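Local coordinates for protein IMPACT family member YigZ (Escherichia coli, PDB 1VI7) that is of unconfirmed function but may bind guanyl ribonucleotides and hydrolyse ribonucleoside triphosphates, at residues 29-34 and 95-100; 140-145 and 178-183; 50-55 and 103-108. All blocks are in the same frame, centred on the assembly; numbering follows the deposited sequence.

Contact 1 (29-34 and 95-100)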
loop_
_atom_site.group_PDB
_atom_site.type_symbol
_atom_site.label_atom_id
_atom_site.label_comp_id
_atom_site.label_asym_id
_atom_site.label_seq_id
_atom_site.Cartn_x
_atom_site.Cartn_y
_atom_site.Cartn_z
ATOM N N LEU A 29 3.148 4.977 -12.051
ATOM C CA LEU A 29 2.993 4.863 -10.606
ATOM C C LEU A 29 1.497 4.700 -10.285
ATOM O O LEU A 29 0.702 4.960 -11.204
ATOM C CB LEU A 29 3.462 6.171 -9.929
ATOM C CG LEU A 29 4.906 6.238 -9.488
ATOM C CD1 LEU A 29 5.827 5.886 -10.634
ATOM C CD2 LEU A 29 5.272 7.588 -8.887
ATOM N N ALA A 30 1.150 4.391 -9.053
ATOM C CA ALA A 30 -0.231 4.196 -8.649
ATOM C C ALA A 30 -0.333 3.728 -7.208
ATOM O O ALA A 30 0.615 3.124 -6.719
ATOM C CB ALA A 30 -0.822 3.071 -9.533
ATOM N N HIS A 31 -1.471 3.893 -6.551
ATOM C CA HIS A 31 -1.645 3.429 -5.163
ATOM C C HIS A 31 -1.902 1.934 -5.115
ATOM O O HIS A 31 -2.782 1.415 -5.814
ATOM C CB HIS A 31 -2.814 4.170 -4.524
ATOM C CG HIS A 31 -3.245 3.659 -3.185
ATOM N ND1 HIS A 31 -4.298 2.789 -3.013
ATOM C CD2 HIS A 31 -2.777 3.906 -1.936
ATOM C CE1 HIS A 31 -4.450 2.528 -1.728
ATOM N NE2 HIS A 31 -3.537 3.198 -1.042
ATOM N N THR A 32 -1.127 1.196 -4.332
ATOM C CA THR A 32 -1.270 -0.260 -4.239
ATOM C C THR A 32 -1.101 -0.737 -2.799
ATOM O O THR A 32 0.025 -0.927 -2.339
ATOM C CB THR A 32 -0.217 -1.022 -5.069
ATOM O OG1 THR A 32 1.097 -0.722 -4.574
ATOM C CG2 THR A 32 -0.295 -0.724 -6.548
ATOM N N ASP A 33 -2.209 -0.910 -2.074
ATOM C CA ASP A 33 -2.049 -1.416 -0.693
ATOM C C ASP A 33 -1.982 -2.958 -0.776
ATOM O O ASP A 33 -2.854 -3.614 -1.357
ATOM C CB ASP A 33 -3.088 -0.934 0.275
ATOM C CG ASP A 33 -2.922 -1.412 1.701
ATOM O OD1 ASP A 33 -3.647 -0.930 2.609
ATOM O OD2 ASP A 33 -2.051 -2.276 1.959
ATOM N N GLY A 34 -0.775 -3.452 -0.462
ATOM C CA GLY A 34 -0.416 -4.828 -0.478
ATOM C C GLY A 34 0.081 -5.360 -1.811
ATOM O O GLY A 34 -0.148 -4.835 -2.907
ATOM N N VAL A 95 7.213 7.329 0.814
ATOM C CA VAL A 95 5.806 7.188 0.488
ATOM C C VAL A 95 5.469 5.693 0.565
ATOM O O VAL A 95 6.046 4.881 -0.168
ATOM C CB VAL A 95 5.488 7.735 -0.910
ATOM C CG1 VAL A 95 4.101 7.367 -1.385
ATOM C CG2 VAL A 95 5.720 9.236 -0.949
ATOM N N GLY A 96 4.533 5.378 1.456
ATOM C CA GLY A 96 4.123 3.992 1.627
ATOM C C GLY A 96 3.123 3.542 0.589
ATOM O O GLY A 96 2.559 4.331 -0.170
ATOM N N GLU A 97 2.983 2.211 0.412
ATOM C CA GLU A 97 1.891 1.711 -0.401
ATOM C C GLU A 97 1.899 2.175 -1.836
ATOM O O GLU A 97 0.853 2.549 -2.394
ATOM C CB GLU A 97 0.552 2.164 0.226
ATOM C CG GLU A 97 0.326 1.790 1.667
ATOM C CD GLU A 97 -1.042 2.153 2.198
ATOM O OE1 GLU A 97 -1.199 2.106 3.434
ATOM O OE2 GLU A 97 -1.933 2.514 1.388
ATOM N N ILE A 98 3.011 1.991 -2.537
ATOM C CA ILE A 98 3.076 2.408 -3.945
ATOM C C ILE A 98 3.859 1.384 -4.752
ATOM O O ILE A 98 4.826 0.831 -4.242
ATOM C CB ILE A 98 3.729 3.795 -4.049
ATOM C CG1 ILE A 98 3.991 4.222 -5.478
ATOM C CG2 ILE A 98 4.992 3.819 -3.225
ATOM C CD1 ILE A 98 4.394 5.673 -5.654
ATOM N N THR A 99 3.572 1.301 -6.033
ATOM C CA THR A 99 4.204 0.351 -6.926
ATOM C C THR A 99 4.575 1.062 -8.211
ATOM O O THR A 99 3.894 2.036 -8.542
ATOM C CB THR A 99 3.189 -0.789 -7.189
ATOM O OG1 THR A 99 3.137 -1.639 -6.030
ATOM C CG2 THR A 99 3.538 -1.611 -8.402
ATOM N N ALA A 100 5.610 0.604 -8.913
ATOM C CA ALA A 100 5.967 1.321 -10.149
ATOM C C ALA A 100 6.269 0.346 -11.275
ATOM O O ALA A 100 6.626 -0.799 -11.008
ATOM C CB ALA A 100 7.172 2.226 -9.891
#
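Thr32 and Thr99 meet hydroxyl to hydroxyl at the closely packed heart of this contact. Their OG1 atoms are 2.7 Å apart and hydrogen-bonded, and either could be the donor. The two side chains cross at about a right angle. In Thr32, OG1 sits between the backbone N and the carbonyl carbon (chi1 62°), while CG2 is left to pack 3.5 Å from CB of Thr99. Helix 34-48 covers this pair, with Phe41 touching both threonines and Ala37 and Ala38 beside them.

Leu29 and Ala100 lie on the other face of the sheet. There the leucine uses both branches: CD2 comes within 3.9 Å of Ile98 CD1, and CD1 within 4.0 Å of Ala100 CB. Helix 113-128 closes over this face through Val124, Ala127 and Leu128.

One backbone bond joins the segments where the strands give way to loops. Thr32 N donates to Glu97 O at 3.1 Å, nearly straight at 171°, from above the carbonyl plane.

The solvent side is polar and looser. His31 NE2 donates to Glu97 OE2 at 3.0 Å in a bent bond, and the carboxylate oxygen lies tilted from the ring plane. OE1 of Glu97 accepts a weak hydrogen bond from Trp7 NE1 and has a long, weak ion pair with Lys136. These partners probably ease the repulsion from Asp33, whose OD1 is 4.0 Å from Glu97 OE1 with the two carboxylates stacked. His31 and Asp33 are exposed, but Glu97 is buried.

Strands 23-31 and 98-105 are antiparallel neighbours in a five-stranded sheet with helices packed on both faces, within the range of the UPF0029 family, which belongs to the S5 clan; this is consistent with a fold related to ribosomal protein S5 domain 2.

Contact 2 (140-145 and 178-183)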
loop_
_atom_site.group_PDB
_atom_site.type_symbol
_atom_site.label_atom_id
_atom_site.label_comp_id
_atom_site.label_asym_id
_atom_site.label_seq_id
_atom_site.Cartn_x
_atom_site.Cartn_y
_atom_site.Cartn_z
ATOM N N THR A 140 -6.307 1.409 14.708
ATOM C CA THR A 140 -5.731 0.573 15.776
ATOM C C THR A 140 -6.635 -0.635 16.011
ATOM O O THR A 140 -7.833 -0.569 15.696
ATOM C CB THR A 140 -5.545 1.370 17.067
ATOM O OG1 THR A 140 -4.528 2.368 16.838
ATOM C CG2 THR A 140 -5.096 0.468 18.206
ATOM N N GLU A 141 -6.085 -1.777 16.401
ATOM C CA GLU A 141 -6.911 -2.968 16.577
ATOM C C GLU A 141 -7.013 -3.370 18.038
ATOM O O GLU A 141 -6.013 -3.437 18.748
ATOM C CB GLU A 141 -6.373 -4.150 15.801
ATOM C CG GLU A 141 -6.279 -3.999 14.303
ATOM C CD GLU A 141 -6.062 -5.343 13.611
ATOM O OE1 GLU A 141 -5.347 -6.200 14.189
ATOM O OE2 GLU A 141 -6.659 -5.557 12.533
ATOM N N TYR A 142 -8.227 -3.684 18.471
ATOM C CA TYR A 142 -8.474 -4.130 19.844
ATOM C C TYR A 142 -9.322 -5.407 19.893
ATOM O O TYR A 142 -9.896 -5.802 18.899
ATOM C CB TYR A 142 -9.313 -3.074 20.583
ATOM C CG TYR A 142 -8.757 -1.698 20.644
ATOM C CD1 TYR A 142 -8.947 -0.777 19.609
ATOM C CD2 TYR A 142 -8.042 -1.293 21.765
ATOM C CE1 TYR A 142 -8.437 0.505 19.692
ATOM C CE2 TYR A 142 -7.496 -0.023 21.847
ATOM C CZ TYR A 142 -7.709 0.857 20.809
ATOM O OH TYR A 142 -7.176 2.122 20.881
ATOM N N THR A 143 -9.478 -6.000 21.086
ATOM C CA THR A 143 -10.387 -7.151 21.162
ATOM C C THR A 143 -11.520 -6.818 22.160
ATOM O O THR A 143 -11.406 -5.864 22.926
ATOM C CB THR A 143 -9.839 -8.506 21.454
ATOM O OG1 THR A 143 -9.301 -8.545 22.777
ATOM C CG2 THR A 143 -8.797 -9.014 20.492
ATOM N N LEU A 144 -12.620 -7.536 22.003
ATOM C CA LEU A 144 -13.826 -7.232 22.780
ATOM C C LEU A 144 -14.736 -8.437 22.872
ATOM O O LEU A 144 -15.174 -8.987 21.874
ATOM C CB LEU A 144 -14.541 -6.050 22.093
ATOM C CG LEU A 144 -15.886 -5.641 22.674
ATOM C CD1 LEU A 144 -15.693 -5.077 24.085
ATOM C CD2 LEU A 144 -16.639 -4.671 21.775
ATOM N N GLN A 145 -15.007 -8.876 24.086
ATOM C CA GLN A 145 -15.909 -10.065 24.268
ATOM C C GLN A 145 -17.261 -9.536 24.781
ATOM O O GLN A 145 -17.306 -8.673 25.659
ATOM C CB GLN A 145 -15.264 -11.125 25.066
ATOM C CG GLN A 145 -15.931 -12.274 25.688
ATOM C CD GLN A 145 -14.980 -13.136 26.537
ATOM O OE1 GLN A 145 -14.463 -12.634 27.545
ATOM N NE2 GLN A 145 -14.785 -14.403 26.156
ATOM N N VAL A 178 -11.786 -5.799 16.941
ATOM C CA VAL A 178 -12.217 -4.571 16.282
ATOM C C VAL A 178 -11.050 -3.634 15.978
ATOM O O VAL A 178 -10.002 -3.762 16.588
ATOM C CB VAL A 178 -13.220 -3.772 17.134
ATOM C CG1 VAL A 178 -14.589 -4.422 17.061
ATOM C CG2 VAL A 178 -12.695 -3.682 18.566
ATOM N N ALA A 179 -11.289 -2.743 15.034
ATOM C CA ALA A 179 -10.348 -1.745 14.586
ATOM C C ALA A 179 -11.033 -0.378 14.449
ATOM O O ALA A 179 -11.974 -0.229 13.679
ATOM C CB ALA A 179 -9.733 -2.127 13.242
ATOM N N LEU A 180 -10.442 0.623 15.085
ATOM C CA LEU A 180 -10.962 1.979 14.954
ATOM C C LEU A 180 -9.877 3.025 15.182
ATOM O O LEU A 180 -8.911 2.796 15.914
ATOM C CB LEU A 180 -12.080 2.170 15.993
ATOM C CG LEU A 180 -11.596 2.051 17.457
ATOM C CD1 LEU A 180 -12.441 2.918 18.359
ATOM C CD2 LEU A 180 -11.644 0.607 17.904
ATOM N N PRO A 181 -10.085 4.206 14.623
ATOM C CA PRO A 181 -9.152 5.310 14.791
ATOM C C PRO A 181 -8.712 5.391 16.237
ATOM O O PRO A 181 -9.534 5.179 17.127
ATOM C CB PRO A 181 -10.024 6.506 14.423
ATOM C CG PRO A 181 -10.861 5.957 13.302
ATOM C CD PRO A 181 -11.239 4.581 13.794
ATOM N N ALA A 182 -7.446 5.741 16.489
ATOM C CA ALA A 182 -7.005 5.857 17.883
ATOM C C ALA A 182 -7.545 7.127 18.526
ATOM O O ALA A 182 -7.430 7.308 19.743
ATOM C CB ALA A 182 -5.500 5.765 18.013
ATOM N N ALA A 183 -8.039 8.065 17.721
ATOM C CA ALA A 183 -8.627 9.282 18.267
ATOM C C ALA A 183 -9.916 8.924 19.015
ATOM O O ALA A 183 -10.089 9.207 20.200
ATOM C CB ALA A 183 -8.964 10.254 17.143
#
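Thr140 to Tyr142 and Val178 to Leu180 run antiparallel, with their short axes 143° apart and two hydrogen-bonded pairs flanking a non-hydrogen-bonded one. These are the two central strands of a ferredoxin-like beta-alpha-beta-beta-alpha-beta domain, the fold expected for DUF1949, a family of the EF-G_C clan. Thr140 and Leu180 exchange two backbone bonds. Tyr142 and Val178 exchange two more. Glu141 and Ala179 form the pair between them, where their CA atoms are 4.2 Å apart. The CA-H groups of this middle pair also point at carbonyls: Ala179 CA lies 3.0 Å from Thr140 O, and Glu141 CA 3.2 Å from Val178 O.

Thr140, Tyr142, Val178 and Leu180 share one face of the sheet. Helices pack there, with Val185 against Tyr142, Phe188 against Leu180 and Leu158 against Val178. Leu202, in a loop, touches both Tyr142 and Val178. Glu141 and Ala179 share the other face. The CG of Glu141 approaches the CB of Ala179 at 4.1 Å, and Ile166 of the neighbouring strand 164-170 touches both residues. The carboxylate of Glu141 has a long, weak ion pair with Arg177.

Beyond the end of strand 178-180, Ala182 CB touches Thr140 OG1 at 3.7 Å. Tyr142 sends its CG anti to its own carbonyl carbon (chi1 -57°), and the ring then crosses the side chain of Leu180 at about a right angle. One branch of the leucine does the touching: CD2 lies 3.5 Å from CD1 of the Tyr142 ring and 3.7 Å from CE1.

Contact 3 (50-55 and 103-108)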
loop_
_atom_site.group_PDB
_atom_site.type_symbol
_atom_site.label_atom_id
_atom_site.label_comp_id
_atom_site.label_asym_id
_atom_site.label_seq_id
_atom_site.Cartn_x
_atom_site.Cartn_y
_atom_site.Cartn_z
ATOM N N PRO A 50 1.625 -4.748 -25.178
ATOM C CA PRO A 50 2.176 -6.048 -25.560
ATOM C C PRO A 50 3.443 -5.897 -26.382
ATOM O O PRO A 50 4.457 -6.556 -26.174
ATOM C CB PRO A 50 1.072 -6.686 -26.364
ATOM C CG PRO A 50 0.020 -5.679 -26.574
ATOM C CD PRO A 50 0.517 -4.356 -26.063
ATOM N N ASP A 51 3.458 -4.909 -27.276
ATOM C CA ASP A 51 4.571 -4.631 -28.145
ATOM C C ASP A 51 5.830 -4.097 -27.485
ATOM O O ASP A 51 6.790 -3.755 -28.206
ATOM C CB ASP A 51 4.163 -3.622 -29.241
ATOM C CG ASP A 51 3.539 -4.341 -30.425
ATOM O OD1 ASP A 51 2.419 -3.937 -30.815
ATOM O OD2 ASP A 51 4.157 -5.289 -30.942
ATOM N N ALA A 52 5.812 -3.921 -26.177
ATOM C CA ALA A 52 6.974 -3.435 -25.440
ATOM C C ALA A 52 7.730 -4.659 -24.901
ATOM O O ALA A 52 7.169 -5.570 -24.309
ATOM C CB ALA A 52 6.585 -2.468 -24.350
ATOM N N ARG A 53 9.028 -4.638 -25.148
ATOM C CA ARG A 53 9.929 -5.704 -24.812
ATOM C C ARG A 53 10.057 -6.008 -23.337
ATOM O O ARG A 53 10.295 -7.177 -22.963
ATOM C CB ARG A 53 11.306 -5.403 -25.430
ATOM C CG ARG A 53 12.039 -6.663 -25.849
ATOM C CD ARG A 53 13.414 -6.338 -26.356
ATOM N NE ARG A 53 14.186 -5.519 -25.406
ATOM C CZ ARG A 53 15.354 -4.981 -25.794
ATOM N NH1 ARG A 53 15.797 -5.196 -27.039
ATOM N NH2 ARG A 53 16.047 -4.252 -24.941
ATOM N N HIS A 54 10.060 -4.976 -22.491
ATOM C CA HIS A 54 10.237 -5.149 -21.065
ATOM C C HIS A 54 9.221 -4.383 -20.233
ATOM O O HIS A 54 8.597 -3.421 -20.708
ATOM C CB HIS A 54 11.657 -4.749 -20.617
ATOM C CG HIS A 54 12.753 -5.421 -21.385
ATOM N ND1 HIS A 54 13.096 -6.743 -21.214
ATOM C CD2 HIS A 54 13.525 -4.968 -22.400
ATOM C CE1 HIS A 54 14.034 -7.065 -22.080
ATOM N NE2 HIS A 54 14.319 -6.005 -22.820
ATOM N N HIS A 55 8.929 -4.911 -19.040
ATOM C CA HIS A 55 8.007 -4.344 -18.082
ATOM C C HIS A 55 8.513 -4.529 -16.641
ATOM O O HIS A 55 7.980 -5.301 -15.851
ATOM C CB HIS A 55 6.597 -4.906 -18.222
ATOM C CG HIS A 55 5.995 -4.852 -19.591
ATOM N ND1 HIS A 55 6.307 -5.801 -20.558
ATOM C CD2 HIS A 55 5.209 -3.950 -20.217
ATOM C CE1 HIS A 55 5.707 -5.500 -21.695
ATOM N NE2 HIS A 55 5.031 -4.384 -21.518
ATOM N N VAL A 103 8.012 0.514 -18.719
ATOM C CA VAL A 103 7.597 -0.289 -19.874
ATOM C C VAL A 103 8.583 -0.046 -21.000
ATOM O O VAL A 103 8.770 1.099 -21.434
ATOM C CB VAL A 103 6.159 0.058 -20.268
ATOM C CG1 VAL A 103 5.770 -0.466 -21.649
ATOM C CG2 VAL A 103 5.186 -0.541 -19.230
ATOM N N ARG A 104 9.313 -1.097 -21.464
ATOM C CA ARG A 104 10.292 -0.749 -22.473
ATOM C C ARG A 104 9.982 -1.195 -23.882
ATOM O O ARG A 104 9.793 -2.353 -24.210
ATOM C CB ARG A 104 11.726 -1.109 -22.076
ATOM C CG ARG A 104 12.731 -0.349 -22.982
ATOM C CD ARG A 104 14.061 -1.027 -22.973
ATOM N NE ARG A 104 15.099 -0.384 -23.789
ATOM C CZ ARG A 104 16.325 -0.924 -23.841
ATOM N NH1 ARG A 104 16.560 -2.034 -23.136
ATOM N NH2 ARG A 104 17.285 -0.383 -24.560
ATOM N N TYR A 105 9.993 -0.216 -24.777
ATOM C CA TYR A 105 9.859 -0.414 -26.208
ATOM C C TYR A 105 11.267 -0.212 -26.815
ATOM O O TYR A 105 11.772 0.909 -26.780
ATOM C CB TYR A 105 8.884 0.591 -26.794
ATOM C CG TYR A 105 7.404 0.393 -26.562
ATOM C CD1 TYR A 105 6.628 -0.376 -27.428
ATOM C CD2 TYR A 105 6.742 1.059 -25.530
ATOM C CE1 TYR A 105 5.271 -0.526 -27.226
ATOM C CE2 TYR A 105 5.378 0.918 -25.329
ATOM C CZ TYR A 105 4.648 0.114 -26.174
ATOM O OH TYR A 105 3.298 -0.050 -25.986
ATOM N N TYR A 106 11.948 -1.298 -27.170
ATOM C CA TYR A 106 13.294 -1.211 -27.735
ATOM C C TYR A 106 13.303 -0.382 -29.017
ATOM O O TYR A 106 12.486 -0.586 -29.914
ATOM C CB TYR A 106 13.869 -2.592 -28.016
ATOM C CG TYR A 106 15.289 -2.622 -28.549
ATOM C CD1 TYR A 106 16.322 -2.041 -27.831
ATOM C CD2 TYR A 106 15.618 -3.281 -29.728
ATOM C CE1 TYR A 106 17.617 -2.075 -28.299
ATOM C CE2 TYR A 106 16.921 -3.331 -30.187
ATOM C CZ TYR A 106 17.920 -2.742 -29.458
ATOM O OH TYR A 106 19.231 -2.779 -29.882
ATOM N N GLY A 107 14.283 0.524 -29.117
ATOM C CA GLY A 107 14.368 1.367 -30.271
ATOM C C GLY A 107 15.351 1.020 -31.337
ATOM O O GLY A 107 15.501 1.823 -32.283
ATOM N N GLY A 108 16.061 -0.098 -31.245
ATOM C CA GLY A 108 17.042 -0.427 -32.282
ATOM C C GLY A 108 18.458 -0.093 -31.836
ATOM O O GLY A 108 19.427 -0.646 -32.381
HETATM O O HOH W 1 10.016 -2.878 -28.181
#
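Arg53 lays its guanidinium almost flat on the Tyr106 ring, beside a second arginine, Arg104. The Arg53 and Tyr106 planes are 23° apart. The cation-pi contact is off-centre: CZ of Arg53 is 4.2 Å from the ring centroid, and NH1 is the end nearest Tyr106 CG. Gly108 N sits over the centre of the opposite face of the ring. The two guanidiniums are nearly perpendicular; their very close approach is doubtful at this resolution. Arg104 NH1 has a salt bridge to Glu77 OE1, which would help to balance the two nearby positive charges.

Ala52 CB lies directly over the centre of the Tyr105 ring, 3.5 Å from its centroid, in a CH-pi contact. The same methyl group touches Val103 CG1 at 3.5 Å. Val103 CG2 packs on His55 CD2 at 3.5 Å. His49 is hydrogen-bonded to both rings, ND1 to Tyr105 OH and its carbonyl O to His55 NE2.

His54 N donates to Arg104 O at 3.1 Å, and Arg104 N donates back to His54 O. His54 ND1 is hydrogen-bonded to Asp75 O. Arg53 and His54 both face Arg104, a classic beta bulge where the loop before strand 57-60 meets strand 98-105.

How the contacts relate
Contacts 1 and 3 belong to one sheet within the UPF0029 region. Both use strand 98-105: contact 1 lies at its start and contact 3 at its far end, with centres 23 Å apart. Their segments alternate along the chain. Contact 1 is near the middle of the molecule, its centre about 5 Å from that of the chain. Contact 2 belongs to a second, separate sheet and comes later in the chain. Its centre is 25 Å from that of contact 1, with nearest atoms about 11 Å apart. Contacts 2 and 3 lie on opposite sides of the chain's centre, 47 Å apart between their centres. No active site or ligand is established near any of them.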